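Local coordinates for phosphoenolpyruvate-protein phosphotransferase (Acinetobacter sp., PDB 3CI6), which probably transfers a phosphoryl group from phosphoenolpyruvate to a histidine of a carrier protein, this chain being its GAF domain, at residues B[27-32]-B[58-63]; B[46-51]-B[73-78]; B[80-85]-B[129-134]. All coordinates share one frame; numbering follows the deposited sequence.

Contact 1 of 3, residues B[27-32]-B[58-63]; sequences DSLDIM and LLMASK. With P4G (1-ethoxy-2-(2-ethoxyethoxy)ethane), chain F.
Leu29 on helix 25-40 meets Met60 and Ala61 where the helix runs at 32° to strand 56-63, the two local axes coming within 7.4 Å. The backbones are nearest at Asp30 and Ala61, whose CA atoms are 5.6 Å apart. Leu29 does most of the touching. Its CG lies beside the backbone N, anti to the carbonyl carbon (chi1 -61°), and its branch CD1 reaches the CB of Met60 at 3.7 Å. Lower on the same side chain, CB of Leu29 packs on CB of Ala61 at 3.8 Å. The Ala61 methyl also rests against the helix backbone, near O of Leu29 and N of Asp30. Met60 is a selenomethionine. Its chain bends at chi2 and chi3, and SE comes to 4.2 Å from C3 of the bound P4G. Leu58 touches the same ligand with its tip, CD2 being 3.6 Å from C3 of P4G. No direct hydrogen bond joins the two segments. One water bridges them instead, donating to OD1 of Asp30 and to O of Ser62. Met60 and Ala61 form a classic beta bulge opposite Ile47, and both point toward the helix. The contact thus seats helix 25-40 on one face of the antiparallel GAF sheet. Strand 44-51 pairs with strand 56-63 alongside, and Leu157 of helix 144-167 touches Leu29.

Contact 2 of 3, residues B[46-51]-B[73-78]; sequences SIYLLD and VSLQLS. With P4G (1-ethoxy-2-(2-ethoxyethoxy)ethane), chain F.
Tyr48 and Leu75 each hold CG beside the backbone N, at chi1 -64° and -60°. This puts the Tyr48 ring and the Leu75 branches on the same side of the sheet. Leu50 has its CG anti to the backbone N (chi1 -153°), which carries its branches to Leu77. CD1 of Leu75 sits over one face of the Tyr48 ring, off-centre and nearest the CD2-CE2 bond, 4.0 Å from CE2 of Tyr48. CD2 of Leu77 is 3.6 Å from CG of Leu50, and these leucines cross at about a right angle. Leu50 was modelled in two conformers, and this touch is established for the one described. CA of Leu50 and CA of Leu77 are 8.0 Å apart, since strand 56-63 lies between strands 44-51 and 74-76. The contact lies on the face of the GAF sheet that carries helix 80-88, where Val82 touches Leu75. Leu49 and Asp51 meet P4G at van der Waals distance, CB of Asp51 being 3.8 Å from C3 of the ligand. Arg56 is salt-bridged to Asp51. No hydrogen bond or charge pair joins the two segments. The contact therefore depends on apolar side chains that reach past the intervening strand.

Contact 3 of 3, residues B[80-85]-B[129-134]; sequences GLVGLV and MGVLVV
Val82 and Val131 cross obliquely, with CG1 of Val82 3.9 Å from CB of Val131. The other branch of Val82 goes to the next residue of the strand that points toward the helix, Val133. Its CG2 meets CG2 of Val133 at 3.8 Å, and these two side chains stand at about a right angle. One valine of the helix thus fits against two of the strand. Val131 is shared in turn. Its CG1, anti to the backbone N (chi1 176°), touches CG1 of Val85 at 3.8 Å. Its CG2 also rests against the backbone O of Val82 at 3.7 Å. Val85 sits nearly one turn after Val82, and both touch Val131, from different directions. All four valines are buried, and no hydrogen bond crosses between the segments. The helix runs at 128° to the strand, and the local axes approach to 8.5 Å. Strand 127-136 holds a central place in the GAF sheet, between strands 44-51 and 116-124. Helix 80-88 packs on one face of it. On the other face Leu132 points away from that helix and touches Leu150 and Cys154 of helix 144-167. Phe117 and Pro121 of strand 116-124 adjoin Val133 and Val85.

The three contacts share the antiparallel sheet of one GAF domain. Contact 1 packs a helix on one face, and contact 3 packs helix 80-88 on the other. Their centres are about 14 Å apart. CE of Met32 meets CD1 of Leu132 at 4.0 Å, in one of two Met32 conformers. Contact 2 joins strand 44-51 to the outermost strand 74-76 of this chain. Its centre is about 7 Å from that of contact 3, and O of Tyr48 lies 2.8 Å from N of Val131. Contacts 1 and 2 have centres about 12 Å apart. Both contribute to the P4G pocket, through Leu58, Leu49 and Asp51. The side chain of Val131 in contact 3 is about 12 Å from P4G.

Contact 1 of 3, residues B[27-32]-B[58-63]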
loop_
_atom_site.group_PDB
_atom_site.type_symbol
_atom_site.label_atom_id
_atom_site.label_comp_id
_atom_site.label_asym_id
_atom_site.label_seq_id
_atom_site.Cartn_x
_atom_site.Cartn_y
_atom_site.Cartn_z
ATOM N N ASP B 27 3.298 15.478 1.727
ATOM C CA ASP B 27 3.332 15.029 3.119
ATOM C C ASP B 27 3.522 13.518 3.148
ATOM O O ASP B 27 4.278 12.998 3.968
ATOM C CB ASP B 27 2.047 15.443 3.888
ATOM C CG ASP B 27 2.043 16.893 4.309
ATOM O OD1 ASP B 27 3.045 17.588 4.081
ATOM O OD2 ASP B 27 1.014 17.343 4.899
ATOM N N SER B 28 2.828 12.795 2.278
ATOM C CA SER B 28 2.955 11.346 2.267
ATOM C C SER B 28 4.404 10.920 2.034
ATOM O O SER B 28 4.928 10.090 2.748
ATOM C CB SER B 28 2.051 10.735 1.219
ATOM O OG SER B 28 0.710 11.065 1.524
ATOM N N LEU B 29 5.045 11.553 1.062
ATOM C CA LEU B 29 6.424 11.221 0.690
ATOM C C LEU B 29 7.392 11.515 1.837
ATOM O O LEU B 29 8.316 10.726 2.101
ATOM C CB LEU B 29 6.850 11.983 -0.564
ATOM C CG LEU B 29 6.035 11.708 -1.820
ATOM C CD1 LEU B 29 6.486 12.640 -2.967
ATOM C CD2 LEU B 29 6.114 10.216 -2.239
ATOM N N ASP B 30 7.179 12.654 2.489
ATOM C CA ASP B 30 8.045 13.085 3.576
ATOM C C ASP B 30 7.907 12.128 4.746
ATOM O O ASP B 30 8.906 11.715 5.375
ATOM C CB ASP B 30 7.683 14.519 3.982
ATOM C CG ASP B 30 8.541 15.072 5.111
ATOM O OD1 ASP B 30 9.776 15.105 4.941
ATOM O OD2 ASP B 30 7.928 15.554 6.102
ATOM N N ILE B 31 6.661 11.770 5.075
ATOM C CA ILE B 31 6.425 10.802 6.157
ATOM C C ILE B 31 7.095 9.500 5.830
ATOM O O ILE B 31 7.775 8.907 6.667
ATOM C CB ILE B 31 4.922 10.566 6.348
ATOM C CG1 ILE B 31 4.286 11.790 6.981
ATOM C CG2 ILE B 31 4.672 9.394 7.256
ATOM C CD1 ILE B 31 2.740 11.866 6.722
HETATM N N MSE B 32 6.920 9.021 4.603
HETATM C CA MSE B 32 7.486 7.714 4.282
HETATM C C MSE B 32 9.010 7.687 4.389
HETATM O O MSE B 32 9.565 6.779 5.005
HETATM C CB MSE B 32 7.083 7.233 2.905
HETATM C CG MSE B 32 7.483 5.789 2.680
HETATM SE SE MSE B 32 6.860 5.234 0.985
HETATM C CE MSE B 32 7.838 6.568 -0.100
ATOM N N LEU B 58 12.533 12.477 -10.661
ATOM C CA LEU B 58 12.862 13.648 -9.858
ATOM C C LEU B 58 12.887 13.283 -8.389
ATOM O O LEU B 58 11.971 12.640 -7.893
ATOM C CB LEU B 58 11.836 14.766 -10.082
ATOM C CG LEU B 58 12.071 16.115 -9.406
ATOM C CD1 LEU B 58 13.371 16.780 -9.928
ATOM C CD2 LEU B 58 10.840 16.995 -9.605
ATOM N N LEU B 59 13.933 13.726 -7.674
ATOM C CA LEU B 59 14.006 13.508 -6.237
ATOM C C LEU B 59 12.919 14.330 -5.570
ATOM O O LEU B 59 12.882 15.554 -5.740
ATOM C CB LEU B 59 15.376 13.953 -5.729
ATOM C CG LEU B 59 15.581 13.846 -4.236
ATOM C CD1 LEU B 59 15.484 12.429 -3.691
ATOM C CD2 LEU B 59 16.950 14.455 -3.896
HETATM N N MSE B 60 11.992 13.669 -4.895
HETATM C CA MSE B 60 10.842 14.361 -4.257
HETATM C C MSE B 60 10.802 14.418 -2.750
HETATM O O MSE B 60 10.078 15.255 -2.159
HETATM C CB MSE B 60 9.528 13.752 -4.758
HETATM C CG MSE B 60 9.364 13.801 -6.228
HETATM SE SE MSE B 60 8.789 15.531 -6.754
HETATM C CE MSE B 60 6.960 15.536 -5.993
ATOM N N ALA B 61 11.600 13.563 -2.119
ATOM C CA ALA B 61 11.726 13.589 -0.666
ATOM C C ALA B 61 12.952 12.798 -0.259
ATOM O O ALA B 61 13.326 11.842 -0.951
ATOM C CB ALA B 61 10.491 13.018 -0.019
ATOM N N SER B 62 13.565 13.176 0.846
ATOM C CA SER B 62 14.713 12.442 1.357
ATOM C C SER B 62 14.944 12.686 2.823
ATOM O O SER B 62 14.826 13.815 3.314
ATOM C CB SER B 62 15.992 12.824 0.625
ATOM O OG SER B 62 17.090 12.007 1.041
ATOM N N LYS B 63 15.296 11.606 3.517
ATOM C CA LYS B 63 15.962 11.708 4.823
ATOM C C LYS B 63 17.428 11.380 4.569
ATOM O O LYS B 63 17.710 10.282 4.114
ATOM C CB LYS B 63 15.333 10.779 5.871
ATOM C CG LYS B 63 16.003 10.816 7.262
ATOM C CD LYS B 63 17.395 10.160 7.274
ATOM C CE LYS B 63 17.833 9.676 8.668
ATOM N NZ LYS B 63 19.236 9.102 8.639
HETATM C C8 P4G F . 1.650 15.772 -10.247
HETATM C C7 P4G F . 1.757 14.797 -9.088
HETATM O O4 P4G F . 2.636 13.747 -9.449
HETATM C C6 P4G F . 3.921 14.283 -9.620
HETATM C C5 P4G F . 5.073 13.355 -9.883
HETATM O O3 P4G F . 6.314 13.991 -10.323
HETATM C C4 P4G F . 6.307 15.385 -10.266
HETATM C C3 P4G F . 7.635 15.821 -10.742
HETATM O O2 P4G F . 7.518 17.190 -11.095
HETATM C C2 P4G F . 7.327 17.993 -9.948
HETATM C C1 P4G F . 6.558 19.210 -10.452
HETATM O O HOH W 1 12.862 14.952 5.401
#

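Contact 2 of 3, residues B[46-51]-B[73-78]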
loop_
_atom_site.group_PDB
_atom_site.type_symbol
_atom_site.label_atom_id
_atom_site.label_comp_id
_atom_site.label_asym_id
_atom_site.label_seq_id
_atom_site.Cartn_x
_atom_site.Cartn_y
_atom_site.Cartn_z
ATOM N N SER B 46 15.373 7.916 0.216
ATOM C CA SER B 46 14.881 8.911 -0.724
ATOM C C SER B 46 13.859 8.311 -1.646
ATOM O O SER B 46 13.878 7.115 -1.916
ATOM C CB SER B 46 16.019 9.425 -1.585
ATOM O OG SER B 46 17.128 9.872 -0.842
ATOM N N ILE B 47 13.021 9.174 -2.214
ATOM C CA ILE B 47 12.067 8.719 -3.209
ATOM C C ILE B 47 12.153 9.606 -4.436
ATOM O O ILE B 47 12.210 10.845 -4.351
ATOM C CB ILE B 47 10.635 8.650 -2.660
ATOM C CG1 ILE B 47 9.678 8.045 -3.688
ATOM C CG2 ILE B 47 10.175 10.011 -2.174
ATOM C CD1 ILE B 47 10.039 6.721 -4.126
ATOM N N TYR B 48 12.290 8.939 -5.571
ATOM C CA TYR B 48 12.346 9.582 -6.875
ATOM C C TYR B 48 11.062 9.239 -7.591
ATOM O O TYR B 48 10.710 8.050 -7.762
ATOM C CB TYR B 48 13.572 9.042 -7.680
ATOM C CG TYR B 48 14.894 9.367 -7.086
ATOM C CD1 TYR B 48 15.412 8.543 -6.112
ATOM C CD2 TYR B 48 15.644 10.484 -7.471
ATOM C CE1 TYR B 48 16.624 8.801 -5.506
ATOM C CE2 TYR B 48 16.851 10.734 -6.851
ATOM C CZ TYR B 48 17.319 9.885 -5.878
ATOM O OH TYR B 48 18.542 10.097 -5.201
ATOM N N LEU B 49 10.351 10.235 -8.092
ATOM C CA LEU B 49 9.117 9.971 -8.818
ATOM C C LEU B 49 9.315 10.167 -10.303
ATOM O O LEU B 49 10.052 11.072 -10.744
ATOM C CB LEU B 49 7.967 10.875 -8.351
ATOM C CG LEU B 49 7.498 10.630 -6.919
ATOM C CD1 LEU B 49 6.204 11.431 -6.731
ATOM C CD2 LEU B 49 7.326 9.129 -6.645
ATOM N N LEU B 50 8.723 9.306 -11.103
ATOM C CA LEU B 50 8.802 9.455 -12.545
ATOM C C LEU B 50 7.937 10.651 -12.973
ATOM O O LEU B 50 6.728 10.640 -12.768
ATOM C CB LEU B 50 8.385 8.131 -13.215
ATOM C CG LEU B 50 8.973 7.840 -14.603
ATOM C CD1 LEU B 50 8.628 6.422 -15.083
ATOM C CD2 LEU B 50 8.485 8.922 -15.566
ATOM N N ASP B 51 8.568 11.654 -13.613
ATOM C CA ASP B 51 8.007 12.895 -14.090
ATOM C C ASP B 51 7.828 12.655 -15.577
ATOM O O ASP B 51 8.770 12.773 -16.364
ATOM C CB ASP B 51 8.985 14.026 -13.797
ATOM C CG ASP B 51 8.526 15.342 -14.356
ATOM O OD1 ASP B 51 7.459 15.353 -15.033
ATOM O OD2 ASP B 51 9.198 16.335 -14.051
ATOM N N VAL B 73 17.213 17.519 -8.132
ATOM C CA VAL B 73 18.075 16.475 -8.675
ATOM C C VAL B 73 17.222 15.500 -9.474
ATOM O O VAL B 73 16.187 15.032 -8.989
ATOM C CB VAL B 73 18.764 15.710 -7.536
ATOM C CG1 VAL B 73 19.361 14.348 -8.057
ATOM C CG2 VAL B 73 19.798 16.612 -6.876
ATOM N N SER B 74 17.637 15.235 -10.708
ATOM C CA SER B 74 16.901 14.314 -11.547
ATOM C C SER B 74 17.816 13.346 -12.242
ATOM O O SER B 74 19.037 13.555 -12.332
ATOM C CB SER B 74 16.057 15.021 -12.554
ATOM O OG SER B 74 16.881 15.730 -13.449
ATOM N N LEU B 75 17.205 12.276 -12.709
ATOM C CA LEU B 75 17.876 11.194 -13.399
ATOM C C LEU B 75 17.131 10.850 -14.667
ATOM O O LEU B 75 15.902 10.835 -14.679
ATOM C CB LEU B 75 17.919 9.937 -12.520
ATOM C CG LEU B 75 18.653 10.072 -11.182
ATOM C CD1 LEU B 75 18.339 9.008 -10.154
ATOM C CD2 LEU B 75 20.154 10.098 -11.489
ATOM N N GLN B 76 17.847 10.530 -15.743
ATOM C CA GLN B 76 17.137 10.064 -16.916
ATOM C C GLN B 76 16.578 8.661 -16.674
ATOM O O GLN B 76 16.986 7.954 -15.761
ATOM C CB GLN B 76 18.029 10.050 -18.141
ATOM C CG GLN B 76 18.561 11.434 -18.504
ATOM C CD GLN B 76 17.449 12.412 -18.863
ATOM O OE1 GLN B 76 16.755 12.248 -19.876
ATOM N NE2 GLN B 76 17.284 13.444 -18.038
ATOM N N LEU B 77 15.619 8.268 -17.496
ATOM C CA LEU B 77 14.857 7.055 -17.258
ATOM C C LEU B 77 15.700 5.776 -17.324
ATOM O O LEU B 77 15.397 4.816 -16.652
ATOM C CB LEU B 77 13.667 6.985 -18.210
ATOM C CG LEU B 77 12.599 8.042 -17.928
ATOM C CD1 LEU B 77 11.450 7.804 -18.871
ATOM C CD2 LEU B 77 12.093 8.032 -16.485
ATOM N N SER B 78 16.774 5.796 -18.090
ATOM C CA SER B 78 17.655 4.628 -18.183
ATOM C C SER B 78 18.933 4.796 -17.386
ATOM O O SER B 78 19.892 4.046 -17.584
ATOM C CB SER B 78 18.000 4.381 -19.652
ATOM O OG SER B 78 18.669 5.501 -20.217
HETATM C C8 P4G F . 1.650 15.772 -10.247
HETATM C C7 P4G F . 1.757 14.797 -9.088
HETATM O O4 P4G F . 2.636 13.747 -9.449
HETATM C C6 P4G F . 3.921 14.283 -9.620
HETATM C C5 P4G F . 5.073 13.355 -9.883
HETATM O O3 P4G F . 6.314 13.991 -10.323
HETATM C C4 P4G F . 6.307 15.385 -10.266
HETATM C C3 P4G F . 7.635 15.821 -10.742
HETATM O O2 P4G F . 7.518 17.190 -11.095
HETATM C C2 P4G F . 7.327 17.993 -9.948
HETATM C C1 P4G F . 6.558 19.210 -10.452
#

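Contact 3 of 3, residues B[80-85]-B[129-134]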
loop_
_atom_site.group_PDB
_atom_site.type_symbol
_atom_site.label_atom_id
_atom_site.label_comp_id
_atom_site.label_asym_id
_atom_site.label_seq_id
_atom_site.Cartn_x
_atom_site.Cartn_y
_atom_site.Cartn_z
ATOM N N GLY B 80 21.639 4.745 -14.580
ATOM C CA GLY B 80 22.194 4.232 -13.353
ATOM C C GLY B 80 21.333 3.186 -12.651
ATOM O O GLY B 80 20.456 2.566 -13.257
ATOM N N LEU B 81 21.637 2.952 -11.382
ATOM C CA LEU B 81 20.878 1.950 -10.619
ATOM C C LEU B 81 19.411 2.306 -10.428
ATOM O O LEU B 81 18.553 1.407 -10.458
ATOM C CB LEU B 81 21.536 1.650 -9.269
ATOM C CG LEU B 81 22.902 0.982 -9.328
ATOM C CD1 LEU B 81 23.610 1.085 -7.967
ATOM C CD2 LEU B 81 22.695 -0.483 -9.836
ATOM N N VAL B 82 19.082 3.590 -10.231
ATOM C CA VAL B 82 17.681 3.970 -10.114
ATOM C C VAL B 82 16.941 3.665 -11.422
ATOM O O VAL B 82 15.830 3.084 -11.430
ATOM C CB VAL B 82 17.517 5.472 -9.708
ATOM C CG1 VAL B 82 16.086 5.938 -9.849
ATOM C CG2 VAL B 82 18.107 5.728 -8.289
ATOM N N GLY B 83 17.556 4.037 -12.547
ATOM C CA GLY B 83 16.955 3.710 -13.841
ATOM C C GLY B 83 16.767 2.216 -14.008
ATOM O O GLY B 83 15.760 1.769 -14.576
ATOM N N LEU B 84 17.726 1.422 -13.519
ATOM C CA LEU B 84 17.654 -0.014 -13.707
ATOM C C LEU B 84 16.507 -0.626 -12.914
ATOM O O LEU B 84 15.813 -1.511 -13.415
ATOM C CB LEU B 84 18.966 -0.678 -13.302
ATOM C CG LEU B 84 19.113 -2.164 -13.605
ATOM C CD1 LEU B 84 19.136 -2.436 -15.093
ATOM C CD2 LEU B 84 20.381 -2.729 -12.965
ATOM N N VAL B 85 16.290 -0.128 -11.702
ATOM C CA VAL B 85 15.181 -0.583 -10.875
ATOM C C VAL B 85 13.878 -0.331 -11.635
ATOM O O VAL B 85 12.986 -1.183 -11.703
ATOM C CB VAL B 85 15.120 0.120 -9.519
ATOM C CG1 VAL B 85 13.842 -0.195 -8.776
ATOM C CG2 VAL B 85 16.352 -0.257 -8.632
HETATM N N MSE B 129 5.822 4.222 -11.220
HETATM C CA MSE B 129 5.527 5.533 -10.713
HETATM C C MSE B 129 6.770 6.200 -10.125
HETATM O O MSE B 129 6.814 7.411 -9.974
HETATM C CB MSE B 129 4.471 5.480 -9.599
HETATM C CG MSE B 129 3.089 4.902 -9.917
HETATM SE SE MSE B 129 2.067 6.119 -10.957
HETATM C CE MSE B 129 2.538 5.199 -12.320
ATOM N N GLY B 130 7.778 5.406 -9.761
ATOM C CA GLY B 130 8.953 5.960 -9.044
ATOM C C GLY B 130 9.808 4.845 -8.501
ATOM O O GLY B 130 9.542 3.679 -8.764
ATOM N N VAL B 131 10.843 5.237 -7.780
ATOM C CA VAL B 131 11.793 4.323 -7.173
ATOM C C VAL B 131 12.131 4.848 -5.794
ATOM O O VAL B 131 12.474 5.990 -5.618
ATOM C CB VAL B 131 13.076 4.196 -8.019
ATOM C CG1 VAL B 131 14.079 3.301 -7.268
ATOM C CG2 VAL B 131 12.757 3.674 -9.430
ATOM N N LEU B 132 12.033 3.960 -4.811
ATOM C CA LEU B 132 12.479 4.240 -3.457
ATOM C C LEU B 132 13.895 3.724 -3.289
ATOM O O LEU B 132 14.208 2.604 -3.708
ATOM C CB LEU B 132 11.548 3.562 -2.474
ATOM C CG LEU B 132 12.123 3.781 -1.098
ATOM C CD1 LEU B 132 11.404 4.831 -0.460
ATOM C CD2 LEU B 132 12.373 2.519 -0.304
ATOM N N VAL B 133 14.766 4.554 -2.709
ATOM C CA VAL B 133 16.162 4.199 -2.536
ATOM C C VAL B 133 16.550 4.291 -1.068
ATOM O O VAL B 133 16.311 5.310 -0.430
ATOM C CB VAL B 133 17.034 5.134 -3.359
ATOM C CG1 VAL B 133 18.482 4.892 -3.051
ATOM C CG2 VAL B 133 16.722 4.982 -4.879
ATOM N N VAL B 134 17.151 3.236 -0.538
ATOM C CA VAL B 134 17.766 3.205 0.778
ATOM C C VAL B 134 19.264 3.050 0.557
ATOM O O VAL B 134 19.715 2.176 -0.214
ATOM C CB VAL B 134 17.166 2.071 1.627
ATOM C CG1 VAL B 134 18.056 1.716 2.779
ATOM C CG2 VAL B 134 15.751 2.430 2.093
#